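Local coordinates for aminopeptidase N (Francisella tularensis subsp. tularensis, PDB 5DLL), which probably degrades intracellular peptides as a zinc-dependent M1-family aminopeptidase, releasing single amino acids from their N-terminal ends, at residues Arg338-Thr343 against Gly396-Arg401; Pro371-Ile376 against Pro483-Lys488; Arg443-Phe448 against Ala492-Val497; Pro458-Ser463 against Leu475-Thr480; Val497-Ile502 against Ala510-Glu515. All coordinates share one frame; numbering follows the deposited sequence.

Contact 1. Residues Arg338-Thr343 against Gly396-Arg401; sequences RDQEFT and GAEIIR
A salt bridge is the polar link of this contact, in which helix 328-346 and helix 390-423 cross inside the M1 peptidase domain with local axes 11.1 Å apart and 71° between their directions. At that spacing long side chains have to bridge the gap. Arg401 leaves its helix with CG anti to the backbone N (chi1 180°) and bends at chi3, so that the edge of the guanidinium, with NH1 and NH2, is turned to Glu341. The salt bridge forms on one carboxylate oxygen: Arg401 NH1 gives a hydrogen bond to Glu341 OE2 at 2.6 Å, approaching nearly along the C-O axis. Arg401 NH2 adds a weak bond to the same Glu341 OE2 at 2.8 Å. The two flat groups are not coplanar, their planes lying 40° apart.

Gln340 and Ala397 supply the packing. Gln340, extended beyond CG, runs out to meet Arg401 tip to tip, and its CG lies in the guanidinium plane, 3.5 Å from Arg401 NH2. The methyl CB of Ala397 points into the gap between the helices, toward the amide end of Gln340.

The other oxygen, Glu341 OE1, is bridged by Arg252 and Arg349, while two residues earlier Asp339 OD1 bonds ND1 of the zinc ligand His309. A buried carboxylate shared among three arginines is probably ionised, its negative charge offset by the arginines, on the helix that also carries the zinc ligand Glu332.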
# COMPACT_ATOMS: atom_id res chain seq x y z
N ARG A 338 0.59 11.34 -0.88
CA ARG A 338 1.84 11.86 -1.42
C ARG A 338 2.61 10.83 -2.23
O ARG A 338 3.08 11.13 -3.32
CB ARG A 338 2.70 12.41 -0.29
CG ARG A 338 2.08 13.62 0.40
CD ARG A 338 2.91 14.02 1.59
NE ARG A 338 4.19 14.58 1.15
CZ ARG A 338 5.25 14.76 1.92
NH1 ARG A 338 5.23 14.42 3.20
NH2 ARG A 338 6.34 15.29 1.41
N ASP A 339 2.74 9.61 -1.71
CA ASP A 339 3.46 8.54 -2.43
C ASP A 339 2.78 8.19 -3.76
O ASP A 339 3.46 7.87 -4.74
CB ASP A 339 3.68 7.29 -1.55
CG ASP A 339 2.66 6.16 -1.81
OD1 ASP A 339 1.98 5.75 -0.84
OD2 ASP A 339 2.56 5.65 -2.95
N GLN A 340 1.45 8.24 -3.81
CA GLN A 340 0.75 7.91 -5.05
C GLN A 340 0.78 9.07 -6.05
O GLN A 340 0.69 8.86 -7.25
CB GLN A 340 -0.68 7.39 -4.77
CG GLN A 340 -1.63 8.35 -4.09
CD GLN A 340 -2.88 7.66 -3.57
OE1 GLN A 340 -2.86 6.46 -3.25
NE2 GLN A 340 -3.98 8.41 -3.47
N GLU A 341 0.94 10.29 -5.54
CA GLU A 341 1.21 11.47 -6.38
C GLU A 341 2.63 11.49 -6.92
O GLU A 341 2.87 11.94 -8.04
CB GLU A 341 0.97 12.76 -5.59
CG GLU A 341 -0.49 13.08 -5.36
CD GLU A 341 -1.23 13.39 -6.64
OE1 GLU A 341 -0.67 14.11 -7.50
OE2 GLU A 341 -2.36 12.91 -6.80
N PHE A 342 3.57 11.03 -6.10
CA PHE A 342 4.98 10.94 -6.47
C PHE A 342 5.14 9.96 -7.61
O PHE A 342 5.74 10.27 -8.64
CB PHE A 342 5.78 10.50 -5.25
CG PHE A 342 7.20 10.07 -5.54
CD1 PHE A 342 8.09 10.92 -6.17
CD2 PHE A 342 7.66 8.82 -5.11
CE1 PHE A 342 9.40 10.54 -6.40
CE2 PHE A 342 8.96 8.43 -5.34
CZ PHE A 342 9.84 9.29 -5.99
N THR A 343 4.58 8.77 -7.43
CA THR A 343 4.58 7.75 -8.47
C THR A 343 3.85 8.21 -9.74
O THR A 343 4.28 7.88 -10.84
CB THR A 343 3.99 6.43 -7.92
OG1 THR A 343 4.91 5.89 -6.97
CG2 THR A 343 3.78 5.40 -9.03
N GLY A 396 -8.33 6.80 3.42
CA GLY A 396 -7.76 7.98 4.06
C GLY A 396 -7.12 8.93 3.06
O GLY A 396 -7.34 10.14 3.12
N ALA A 397 -6.34 8.38 2.14
CA ALA A 397 -5.71 9.16 1.06
C ALA A 397 -6.75 9.77 0.10
O ALA A 397 -6.60 10.91 -0.34
CB ALA A 397 -4.73 8.30 0.29
N GLU A 398 -7.79 8.99 -0.23
CA GLU A 398 -8.90 9.48 -1.06
C GLU A 398 -9.53 10.73 -0.48
O GLU A 398 -9.91 11.63 -1.22
CB GLU A 398 -9.98 8.40 -1.23
CG GLU A 398 -9.58 7.21 -2.08
CD GLU A 398 -9.33 7.58 -3.53
OE1 GLU A 398 -10.29 8.04 -4.21
OE2 GLU A 398 -8.19 7.39 -4.00
N ILE A 399 -9.66 10.77 0.85
CA ILE A 399 -10.24 11.93 1.52
C ILE A 399 -9.33 13.15 1.39
O ILE A 399 -9.80 14.28 1.19
CB ILE A 399 -10.53 11.65 3.01
CG1 ILE A 399 -11.57 10.53 3.16
CG2 ILE A 399 -11.03 12.91 3.72
CD1 ILE A 399 -12.93 10.82 2.56
N ILE A 400 -8.02 12.93 1.49
CA ILE A 400 -7.03 13.99 1.30
C ILE A 400 -7.01 14.44 -0.16
O ILE A 400 -6.86 15.63 -0.44
CB ILE A 400 -5.65 13.52 1.79
CG1 ILE A 400 -5.63 13.55 3.32
CG2 ILE A 400 -4.53 14.40 1.23
CD1 ILE A 400 -4.89 12.40 3.95
N ARG A 401 -7.16 13.49 -1.07
CA ARG A 401 -7.27 13.78 -2.50
C ARG A 401 -8.52 14.59 -2.84
O ARG A 401 -8.49 15.44 -3.73
CB ARG A 401 -7.26 12.47 -3.30
CG ARG A 401 -7.38 12.65 -4.80
CD ARG A 401 -7.24 11.32 -5.52
NE ARG A 401 -5.90 10.76 -5.39
CZ ARG A 401 -4.83 11.19 -6.05
NH1 ARG A 401 -4.91 12.20 -6.92
NH2 ARG A 401 -3.66 10.61 -5.85

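Contact 2. Residues Pro371-Ile376 against Pro483-Lys488; sequences PMSHPI and PTADQK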
# COMPACT_ATOMS: atom_id res chain seq x y z
N PRO A 371 -19.10 -6.93 8.14
CA PRO A 371 -19.27 -6.64 9.57
C PRO A 371 -18.09 -5.86 10.18
O PRO A 371 -18.26 -5.23 11.22
CB PRO A 371 -19.35 -8.03 10.21
CG PRO A 371 -19.82 -8.92 9.12
CD PRO A 371 -19.22 -8.38 7.87
N MET A 372 -16.93 -5.92 9.53
CA MET A 372 -15.74 -5.20 9.99
C MET A 372 -15.75 -3.72 9.60
O MET A 372 -14.78 -3.01 9.88
CB MET A 372 -14.47 -5.85 9.42
CG MET A 372 -14.32 -7.33 9.72
SD MET A 372 -14.09 -7.68 11.48
CE MET A 372 -12.41 -7.10 11.73
N SER A 373 -16.82 -3.25 8.96
CA SER A 373 -16.92 -1.87 8.49
C SER A 373 -16.61 -0.85 9.58
O SER A 373 -17.00 -1.03 10.73
CB SER A 373 -18.32 -1.60 7.93
OG SER A 373 -19.30 -1.77 8.93
N HIS A 374 -15.91 0.22 9.20
CA HIS A 374 -15.57 1.29 10.14
C HIS A 374 -15.27 2.60 9.41
O HIS A 374 -15.06 2.60 8.20
CB HIS A 374 -14.38 0.87 11.03
CG HIS A 374 -13.14 0.50 10.27
ND1 HIS A 374 -12.99 -0.72 9.63
CD2 HIS A 374 -11.97 1.16 10.08
CE1 HIS A 374 -11.80 -0.78 9.07
NE2 HIS A 374 -11.16 0.35 9.32
N PRO A 375 -15.27 3.73 10.16
CA PRO A 375 -14.85 5.00 9.56
C PRO A 375 -13.33 5.07 9.49
O PRO A 375 -12.64 4.24 10.10
CB PRO A 375 -15.39 6.06 10.53
CG PRO A 375 -16.14 5.33 11.60
CD PRO A 375 -15.67 3.91 11.57
N ILE A 376 -12.80 6.04 8.75
CA ILE A 376 -11.34 6.21 8.66
C ILE A 376 -10.74 6.69 9.99
O ILE A 376 -9.56 6.44 10.27
CB ILE A 376 -10.93 7.12 7.47
CG1 ILE A 376 -11.41 8.56 7.68
CG2 ILE A 376 -11.47 6.55 6.17
CD1 ILE A 376 -10.84 9.54 6.67
N PRO A 483 -27.30 1.93 6.30
CA PRO A 483 -26.79 1.59 7.63
C PRO A 483 -25.77 0.45 7.59
O PRO A 483 -25.87 -0.45 6.76
CB PRO A 483 -28.04 1.15 8.40
CG PRO A 483 -29.06 0.84 7.36
CD PRO A 483 -28.77 1.79 6.24
N THR A 484 -24.79 0.50 8.50
CA THR A 484 -23.76 -0.54 8.64
C THR A 484 -23.82 -1.16 10.04
O THR A 484 -24.58 -0.73 10.90
CB THR A 484 -22.35 0.03 8.41
OG1 THR A 484 -22.17 1.21 9.20
CG2 THR A 484 -22.15 0.37 6.95
N ALA A 485 -23.00 -2.19 10.25
CA ALA A 485 -22.92 -2.87 11.54
C ALA A 485 -22.46 -1.92 12.66
O ALA A 485 -23.01 -1.95 13.77
CB ALA A 485 -21.99 -4.07 11.45
N ASP A 486 -21.47 -1.08 12.36
CA ASP A 486 -20.89 -0.16 13.35
C ASP A 486 -21.80 1.03 13.69
O ASP A 486 -21.81 1.52 14.82
CB ASP A 486 -19.50 0.32 12.92
CG ASP A 486 -19.51 0.99 11.55
OD1 ASP A 486 -20.02 0.39 10.59
OD2 ASP A 486 -18.98 2.12 11.45
N GLN A 487 -22.57 1.50 12.70
CA GLN A 487 -23.56 2.55 12.93
C GLN A 487 -24.61 2.59 11.82
O GLN A 487 -24.30 2.37 10.65
CB GLN A 487 -22.89 3.92 13.05
CG GLN A 487 -21.89 4.24 11.95
CD GLN A 487 -21.68 5.73 11.75
OE1 GLN A 487 -21.39 6.17 10.64
NE2 GLN A 487 -21.84 6.51 12.81
N LYS A 488 -25.85 2.88 12.21
CA LYS A 488 -26.98 2.93 11.28
C LYS A 488 -27.44 4.35 10.92
O LYS A 488 -28.10 4.56 9.90
CB LYS A 488 -28.15 2.10 11.84
CG LYS A 488 -27.90 0.60 11.74
CD LYS A 488 -28.08 -0.13 13.06
CE LYS A 488 -27.42 -1.50 13.01
NZ LYS A 488 -27.48 -2.20 14.33
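Asp486 reaches across from one loop to the other, and its side chain can be traced atom by atom. Asp486 CB lies 3.6 Å from Ser373 O. CG stands in the crowded position between the backbone N and the carbonyl carbon (chi1 57°), which brings Asp486 CG to 3.3 Å from the same Ser373 O. At the tip the two oxygens part company. Asp486 OD1 accepts a hydrogen bond from Ser373 OG at 2.8 Å, and the hydroxyl comes from above the carboxylate plane, 42° out of it. Asp486 OD2 meets carbon instead, 3.7 Å from His374 CA and 3.8 Å from Pro375 CD.

Beside this bond, Ser373 OG also rests on Thr484 CB at 3.6 Å, and Ala485 CB lies 3.9 Å from Pro371 O. The side chain of His374 sets off away from the other loop; its ring ND1 bonds back to Met372 O at 2.9 Å, nearly straight at 167°, and NE2 bonds Thr389 OG1.

The loop 371-376 follows helix 349-369 and packs through His374 and Ile376 on helix 390-423, whereas 483-488 links strand 472-480 to strand 495-502. This surface contact thus joins the peptidase domain to a connection of the Ig-like domain.

Contact 3. Residues Arg443-Phe448 against Ala492-Val497; sequences RDFSLF and ALHIPV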
# COMPACT_ATOMS: atom_id res chain seq x y z
N ARG A 443 -12.14 29.30 3.38
CA ARG A 443 -13.23 28.37 3.06
C ARG A 443 -13.75 27.62 4.29
O ARG A 443 -13.06 27.54 5.32
CB ARG A 443 -12.73 27.38 2.02
CG ARG A 443 -13.82 26.76 1.18
CD ARG A 443 -13.24 26.28 -0.13
NE ARG A 443 -14.22 25.54 -0.91
CZ ARG A 443 -13.98 25.02 -2.11
NH1 ARG A 443 -12.78 25.15 -2.68
NH2 ARG A 443 -14.95 24.36 -2.75
N ASP A 444 -14.96 27.09 4.18
CA ASP A 444 -15.62 26.37 5.27
C ASP A 444 -15.77 24.88 4.93
O ASP A 444 -16.58 24.51 4.07
CB ASP A 444 -17.00 26.99 5.55
CG ASP A 444 -17.62 26.47 6.85
OD1 ASP A 444 -16.92 26.44 7.88
OD2 ASP A 444 -18.81 26.11 6.83
N PHE A 445 -14.99 24.04 5.62
CA PHE A 445 -15.05 22.58 5.47
C PHE A 445 -15.63 21.90 6.71
O PHE A 445 -15.10 20.89 7.17
CB PHE A 445 -13.65 22.02 5.19
CG PHE A 445 -13.09 22.37 3.84
CD1 PHE A 445 -13.81 22.13 2.68
CD2 PHE A 445 -11.81 22.91 3.72
CE1 PHE A 445 -13.28 22.45 1.43
CE2 PHE A 445 -11.28 23.23 2.49
CZ PHE A 445 -12.01 22.99 1.34
N SER A 446 -16.71 22.44 7.26
CA SER A 446 -17.35 21.84 8.43
C SER A 446 -18.09 20.56 8.06
O SER A 446 -18.02 19.57 8.79
CB SER A 446 -18.31 22.83 9.10
OG SER A 446 -17.60 23.77 9.89
N LEU A 447 -18.80 20.58 6.93
CA LEU A 447 -19.55 19.42 6.45
C LEU A 447 -18.62 18.33 5.93
O LEU A 447 -18.94 17.15 5.99
CB LEU A 447 -20.53 19.84 5.34
CG LEU A 447 -21.63 18.83 5.01
CD1 LEU A 447 -22.71 18.82 6.09
CD2 LEU A 447 -22.23 19.13 3.65
N PHE A 448 -17.48 18.75 5.39
CA PHE A 448 -16.49 17.80 4.90
C PHE A 448 -15.91 16.93 6.03
O PHE A 448 -15.59 15.77 5.80
CB PHE A 448 -15.38 18.55 4.18
CG PHE A 448 -14.38 17.65 3.52
CD1 PHE A 448 -14.66 17.10 2.28
CD2 PHE A 448 -13.19 17.34 4.14
CE1 PHE A 448 -13.75 16.27 1.66
CE2 PHE A 448 -12.27 16.51 3.53
CZ PHE A 448 -12.55 15.97 2.29
N ALA A 492 -25.75 13.49 4.86
CA ALA A 492 -25.31 14.01 3.56
C ALA A 492 -23.89 14.56 3.66
O ALA A 492 -23.63 15.54 4.36
CB ALA A 492 -26.26 15.10 3.08
N LEU A 493 -22.97 13.91 2.95
CA LEU A 493 -21.56 14.32 2.91
C LEU A 493 -21.29 15.43 1.89
O LEU A 493 -22.16 15.81 1.10
CB LEU A 493 -20.69 13.11 2.58
CG LEU A 493 -20.82 11.91 3.52
CD1 LEU A 493 -20.25 10.66 2.87
CD2 LEU A 493 -20.14 12.20 4.84
N HIS A 494 -20.06 15.94 1.93
CA HIS A 494 -19.56 16.90 0.95
C HIS A 494 -18.88 16.11 -0.18
O HIS A 494 -17.78 15.60 -0.00
CB HIS A 494 -18.55 17.82 1.64
CG HIS A 494 -18.21 19.06 0.86
ND1 HIS A 494 -17.77 20.21 1.47
CD2 HIS A 494 -18.25 19.32 -0.46
CE1 HIS A 494 -17.55 21.14 0.55
NE2 HIS A 494 -17.83 20.62 -0.63
N ILE A 495 -19.56 16.01 -1.33
CA ILE A 495 -19.04 15.24 -2.47
C ILE A 495 -18.59 16.18 -3.59
O ILE A 495 -19.40 16.97 -4.09
CB ILE A 495 -20.10 14.28 -3.09
CG1 ILE A 495 -21.03 13.66 -2.04
CG2 ILE A 495 -19.41 13.19 -3.91
CD1 ILE A 495 -20.36 12.74 -1.05
N PRO A 496 -17.30 16.12 -3.98
CA PRO A 496 -16.85 16.82 -5.18
C PRO A 496 -17.04 15.97 -6.43
O PRO A 496 -16.59 14.82 -6.46
CB PRO A 496 -15.36 17.05 -4.90
CG PRO A 496 -14.96 15.91 -4.03
CD PRO A 496 -16.19 15.48 -3.27
N VAL A 497 -17.71 16.53 -7.43
CA VAL A 497 -17.96 15.85 -8.69
C VAL A 497 -17.21 16.55 -9.82
O VAL A 497 -17.69 17.55 -10.37
CB VAL A 497 -19.46 15.81 -9.03
CG1 VAL A 497 -19.74 14.77 -10.10
CG2 VAL A 497 -20.28 15.54 -7.78
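This contact is part of the junction between the M1 peptidase domain and the Ig-like beta domain, where the loop 443-448 meets the run into strand 495-502. His494 is its centre. With CG anti to the backbone N (chi1 -166°), the imidazole is directed into the bend of the loop. Its CB sits against the backbone of the other segment, 3.9 Å from Phe448 CA, and also meets the edge of the Phe448 ring, with His494 CB 4.0 Å from Phe448 CD1. The two side chains cross at about a right angle, and His494 ND1 lies 4.0 Å from Phe448 CB. Farther along the imidazole, His494 CE1 comes to the edge of the Phe445 ring, 4.4 Å from CD1.

Leu447 handles the other end of the contact. Its CG is anti to the backbone N (chi1 -164°), which brings the branch alongside the backbone that leads into the strand: Leu447 CD1 is 3.8 Å from Ala492 O, and Leu447 CD2 is 4.2 Å from Leu493 O. Contact between the segments is thus van der Waals packing of carbon against ring and carbonyl.

Around this core, Phe448 packs on Ile399 and Met402 of helix 390-423, Trp451 NE1 of helix 450-453 bonds His494 O, and Arg443 forms a salt bridge to Glu515 on strand 508-516.

Contact 4. Residues Pro458-Ser463 against Leu475-Thr480; sequences PNIKVS and LTLEQT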
# COMPACT_ATOMS: atom_id res chain seq x y z
N PRO A 458 -20.96 5.51 0.08
CA PRO A 458 -22.17 6.18 -0.42
C PRO A 458 -22.56 5.77 -1.85
O PRO A 458 -21.69 5.58 -2.70
CB PRO A 458 -21.80 7.68 -0.37
CG PRO A 458 -20.54 7.77 0.41
CD PRO A 458 -19.84 6.46 0.26
N ASN A 459 -23.86 5.62 -2.08
CA ASN A 459 -24.40 5.31 -3.40
C ASN A 459 -25.00 6.56 -4.04
O ASN A 459 -25.85 7.21 -3.44
CB ASN A 459 -25.49 4.24 -3.28
CG ASN A 459 -24.97 2.92 -2.76
OD1 ASN A 459 -24.38 2.14 -3.49
ND2 ASN A 459 -25.19 2.68 -1.47
N ILE A 460 -24.55 6.88 -5.25
CA ILE A 460 -25.02 8.08 -5.94
C ILE A 460 -25.98 7.72 -7.07
O ILE A 460 -25.60 7.08 -8.05
CB ILE A 460 -23.85 8.91 -6.52
CG1 ILE A 460 -22.73 9.08 -5.48
CG2 ILE A 460 -24.34 10.26 -7.02
CD1 ILE A 460 -23.15 9.78 -4.20
N LYS A 461 -27.24 8.12 -6.90
CA LYS A 461 -28.26 7.94 -7.92
C LYS A 461 -28.23 9.14 -8.86
O LYS A 461 -28.37 10.27 -8.41
CB LYS A 461 -29.64 7.81 -7.26
CG LYS A 461 -30.78 7.50 -8.22
CD LYS A 461 -32.12 7.50 -7.49
CE LYS A 461 -33.29 7.39 -8.45
NZ LYS A 461 -33.39 8.56 -9.37
N VAL A 462 -28.05 8.89 -10.15
CA VAL A 462 -27.98 9.96 -11.15
C VAL A 462 -29.24 10.00 -12.00
O VAL A 462 -29.70 8.98 -12.50
CB VAL A 462 -26.76 9.79 -12.08
CG1 VAL A 462 -26.73 10.91 -13.12
CG2 VAL A 462 -25.47 9.77 -11.26
N SER A 463 -29.78 11.21 -12.16
CA SER A 463 -30.96 11.44 -12.98
C SER A 463 -30.77 12.76 -13.72
O SER A 463 -30.09 13.66 -13.21
CB SER A 463 -32.21 11.47 -12.10
OG SER A 463 -33.38 11.36 -12.88
N LEU A 475 -29.11 18.42 -14.50
CA LEU A 475 -28.56 17.26 -13.79
C LEU A 475 -28.92 17.28 -12.31
O LEU A 475 -28.58 18.23 -11.60
CB LEU A 475 -27.04 17.21 -13.92
CG LEU A 475 -26.32 16.09 -13.17
CD1 LEU A 475 -26.71 14.72 -13.70
CD2 LEU A 475 -24.81 16.27 -13.24
N THR A 476 -29.58 16.22 -11.84
CA THR A 476 -29.91 16.08 -10.43
C THR A 476 -29.21 14.83 -9.85
O THR A 476 -29.14 13.79 -10.49
CB THR A 476 -31.44 16.06 -10.18
OG1 THR A 476 -31.70 16.13 -8.77
CG2 THR A 476 -32.11 14.82 -10.76
N LEU A 477 -28.67 14.98 -8.64
CA LEU A 477 -27.91 13.93 -7.98
C LEU A 477 -28.49 13.66 -6.60
O LEU A 477 -29.00 14.58 -5.95
CB LEU A 477 -26.44 14.34 -7.84
CG LEU A 477 -25.67 14.58 -9.15
CD1 LEU A 477 -24.31 15.19 -8.86
CD2 LEU A 477 -25.53 13.29 -9.95
N GLU A 478 -28.42 12.41 -6.16
CA GLU A 478 -28.95 12.01 -4.85
C GLU A 478 -28.03 11.01 -4.15
O GLU A 478 -27.96 9.84 -4.54
CB GLU A 478 -30.35 11.41 -4.99
CG GLU A 478 -30.93 10.90 -3.68
CD GLU A 478 -32.42 10.64 -3.76
OE1 GLU A 478 -32.92 10.33 -4.87
OE2 GLU A 478 -33.10 10.73 -2.71
N GLN A 479 -27.35 11.47 -3.11
CA GLN A 479 -26.46 10.62 -2.33
C GLN A 479 -27.21 9.93 -1.19
O GLN A 479 -27.88 10.59 -0.39
CB GLN A 479 -25.27 11.41 -1.78
CG GLN A 479 -25.63 12.66 -0.99
CD GLN A 479 -24.62 12.97 0.09
OE1 GLN A 479 -24.24 12.10 0.87
NE2 GLN A 479 -24.18 14.22 0.14
N THR A 480 -27.10 8.61 -1.14
CA THR A 480 -27.73 7.80 -0.10
C THR A 480 -26.72 6.74 0.34
O THR A 480 -26.12 6.05 -0.49
CB THR A 480 -29.06 7.18 -0.58
OG1 THR A 480 -29.54 6.24 0.39
CG2 THR A 480 -28.92 6.46 -1.94
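Gln479 NE2 is gripped twice, by a hydrogen bond to Leu493 O and a weak one to Glu518 O, both outside the strand pair. Across the pair itself Asn459 N has one bond, to Thr480 O at 2.8 Å with an N-H...O angle of 157°; the donor stands above the carbonyl plane of Thr480. The same residue pair is closed a second time by Thr480 N, which bonds Asn459 O at 3.0 Å in that carbonyl's plane. Two further pairs repeat the doubled pattern: Lys461 with Glu478, where Lys461 N reaches Glu478 O almost straight at 168°, and Ser463 with Thr476, where Thr476 N reaches Ser463 O at 2.9 Å.

These are the hydrogen-bonded pairs of an antiparallel hairpin, strands 459-467 and 472-480, in the Ig-like domain; Ile460-Gln479 and Val462-Leu477 between them are non-hydrogen-bonded pairs. The hairpin lies inside its sheet, with strand 545-547 along 459-467 and strand 520-525 along 472-480.

On the face of Ile460, Val462, Leu477 and Gln479, Ile460 CD1 lies on Gln479 CB at 3.6 Å, the two side chains pointing the same way. Leu477 CD2 sits against Val462 CG2 at 3.8 Å. From the end of the pairing Leu475 CD1 reaches Val462 CG1 at 3.9 Å, the two side chains crossing obliquely. On the other face Lys461, bending at chi4, runs beside Glu478, yet Lys461 NZ and Glu478 OE1 remain 4.9 Å apart. Ser463 CB touches Thr476 CG2 at 3.6 Å.

Contact 5. Residues Val497-Ile502 against Ala510-Glu515; sequences VKMGLI and AEQVIE
Val497 N donates the shortest and straightest bond between these antiparallel strands, to Ile514 O at 2.7 Å with an N-H...O angle of 173°. The return bond, Ile514 N to Val497 O at 3.1 Å, is less well aligned, its donor standing 43° above the carbonyl plane. Met499 N then bonds Gln512 O at 3.1 Å, nearly along the C=O axis. The reciprocal bond from Gln512 N to Met499 O is weak at 3.3 Å, and the chain turns a corner at Ala510.

Packing lies on the face of Val497, Met499 and Ile514. Ile514 CG1 rests against Val497 CB at 3.9 Å. Met499 has CG in the crowded position and bends again at chi2 and chi3, so it curls over the partner strand: its CG is 4.1 Å from Ile514 CG1, and its SD lies 3.8 Å from Ala510 O. The side chains of Lys498 and Val513 cross obliquely on the other face, Lys498 CG 4.0 Å from Val513 CG2, while Lys498 NZ forms a salt bridge with Asp539.

The hairpin belongs to the Ig-like domain: strand 533-535 flanks 495-502 on the side away from 508-516, and Met499 and Ile514 pack on Phe525 and Tyr523 of strand 520-525, which belongs to the other sheet.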
# COMPACT_ATOMS: atom_id res chain seq x y z
N VAL A 497 -17.71 16.53 -7.43
CA VAL A 497 -17.96 15.85 -8.69
C VAL A 497 -17.21 16.55 -9.82
O VAL A 497 -17.69 17.55 -10.37
CB VAL A 497 -19.46 15.81 -9.03
CG1 VAL A 497 -19.74 14.77 -10.10
CG2 VAL A 497 -20.28 15.54 -7.78
N LYS A 498 -16.04 16.03 -10.16
CA LYS A 498 -15.24 16.55 -11.27
C LYS A 498 -15.86 16.06 -12.57
O LYS A 498 -16.02 14.85 -12.78
CB LYS A 498 -13.79 16.09 -11.16
CG LYS A 498 -12.85 16.80 -12.12
CD LYS A 498 -11.43 16.30 -12.00
CE LYS A 498 -10.57 16.81 -13.15
NZ LYS A 498 -9.18 16.29 -13.09
N MET A 499 -16.21 17.00 -13.45
CA MET A 499 -17.07 16.67 -14.58
C MET A 499 -16.86 17.54 -15.82
O MET A 499 -16.12 18.53 -15.80
CB MET A 499 -18.54 16.74 -14.13
CG MET A 499 -18.95 18.05 -13.46
SD MET A 499 -19.50 19.34 -14.60
CE MET A 499 -21.07 18.68 -15.14
N GLY A 500 -17.53 17.14 -16.90
CA GLY A 500 -17.57 17.89 -18.15
C GLY A 500 -18.76 17.43 -18.96
O GLY A 500 -19.41 16.44 -18.62
N LEU A 501 -19.06 18.16 -20.03
CA LEU A 501 -20.11 17.76 -20.97
C LEU A 501 -19.49 17.54 -22.34
O LEU A 501 -18.56 18.25 -22.73
CB LEU A 501 -21.20 18.83 -21.04
CG LEU A 501 -22.00 19.08 -19.76
CD1 LEU A 501 -23.02 20.19 -19.98
CD2 LEU A 501 -22.68 17.80 -19.27
N ILE A 502 -20.01 16.55 -23.06
CA ILE A 502 -19.54 16.24 -24.40
C ILE A 502 -20.73 16.28 -25.36
O ILE A 502 -21.64 15.47 -25.26
CB ILE A 502 -18.86 14.84 -24.45
CG1 ILE A 502 -17.97 14.62 -23.22
CG2 ILE A 502 -18.04 14.69 -25.72
CD1 ILE A 502 -17.33 13.25 -23.17
N ALA A 510 -18.17 23.07 -20.46
CA ALA A 510 -18.57 23.24 -19.06
C ALA A 510 -17.70 22.46 -18.07
O ALA A 510 -18.19 21.95 -17.06
CB ALA A 510 -20.04 22.85 -18.89
N GLU A 511 -16.40 22.38 -18.36
CA GLU A 511 -15.47 21.63 -17.52
C GLU A 511 -15.19 22.35 -16.20
O GLU A 511 -14.59 23.43 -16.18
CB GLU A 511 -14.16 21.38 -18.27
CG GLU A 511 -14.30 20.51 -19.51
CD GLU A 511 -12.96 20.03 -20.03
OE1 GLU A 511 -12.03 20.85 -20.18
OE2 GLU A 511 -12.82 18.81 -20.29
N GLN A 512 -15.62 21.73 -15.10
CA GLN A 512 -15.44 22.29 -13.77
C GLN A 512 -15.63 21.20 -12.71
O GLN A 512 -15.92 20.05 -13.03
CB GLN A 512 -16.45 23.42 -13.53
CG GLN A 512 -17.91 22.97 -13.55
CD GLN A 512 -18.89 24.11 -13.36
OE1 GLN A 512 -18.50 25.27 -13.20
NE2 GLN A 512 -20.18 23.78 -13.37
N VAL A 513 -15.46 21.58 -11.44
CA VAL A 513 -15.80 20.73 -10.31
C VAL A 513 -17.04 21.31 -9.62
O VAL A 513 -17.04 22.48 -9.23
CB VAL A 513 -14.65 20.66 -9.28
CG1 VAL A 513 -15.04 19.79 -8.08
CG2 VAL A 513 -13.37 20.14 -9.93
N ILE A 514 -18.09 20.50 -9.50
CA ILE A 514 -19.29 20.91 -8.76
C ILE A 514 -19.39 20.11 -7.46
O ILE A 514 -18.74 19.07 -7.31
CB ILE A 514 -20.59 20.78 -9.58
CG1 ILE A 514 -20.84 19.34 -10.04
CG2 ILE A 514 -20.54 21.71 -10.79
CD1 ILE A 514 -22.23 19.11 -10.58
N GLU A 515 -20.19 20.60 -6.52
CA GLU A 515 -20.24 20.06 -5.17
C GLU A 515 -21.64 19.60 -4.79
O GLU A 515 -22.62 20.25 -5.14
CB GLU A 515 -19.74 21.11 -4.18
CG GLU A 515 -18.24 21.35 -4.28
CD GLU A 515 -17.82 22.73 -3.82
OE1 GLU A 515 -18.45 23.28 -2.90
OE2 GLU A 515 -16.85 23.26 -4.39

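In the fold
Following the chain, contact 1 closes a loop between two helices of the peptidase domain, and contact 2 opens within that loop at 371-376, so the two cross. Contact 2 closes only at 483-488, after contact 3 has opened at 443-448; these also cross, and both tie the peptidase domain to the Ig-like domain. Contact 4, a local hairpin, is nested inside the loops of contacts 2 and 3. Contact 5 follows in series and shares Val497 with contact 3. Ile399 packs on both Ile376 and Phe448, joining contact 1 to contacts 2 and 3, while Leu477 on Val497 brings the two hairpins together.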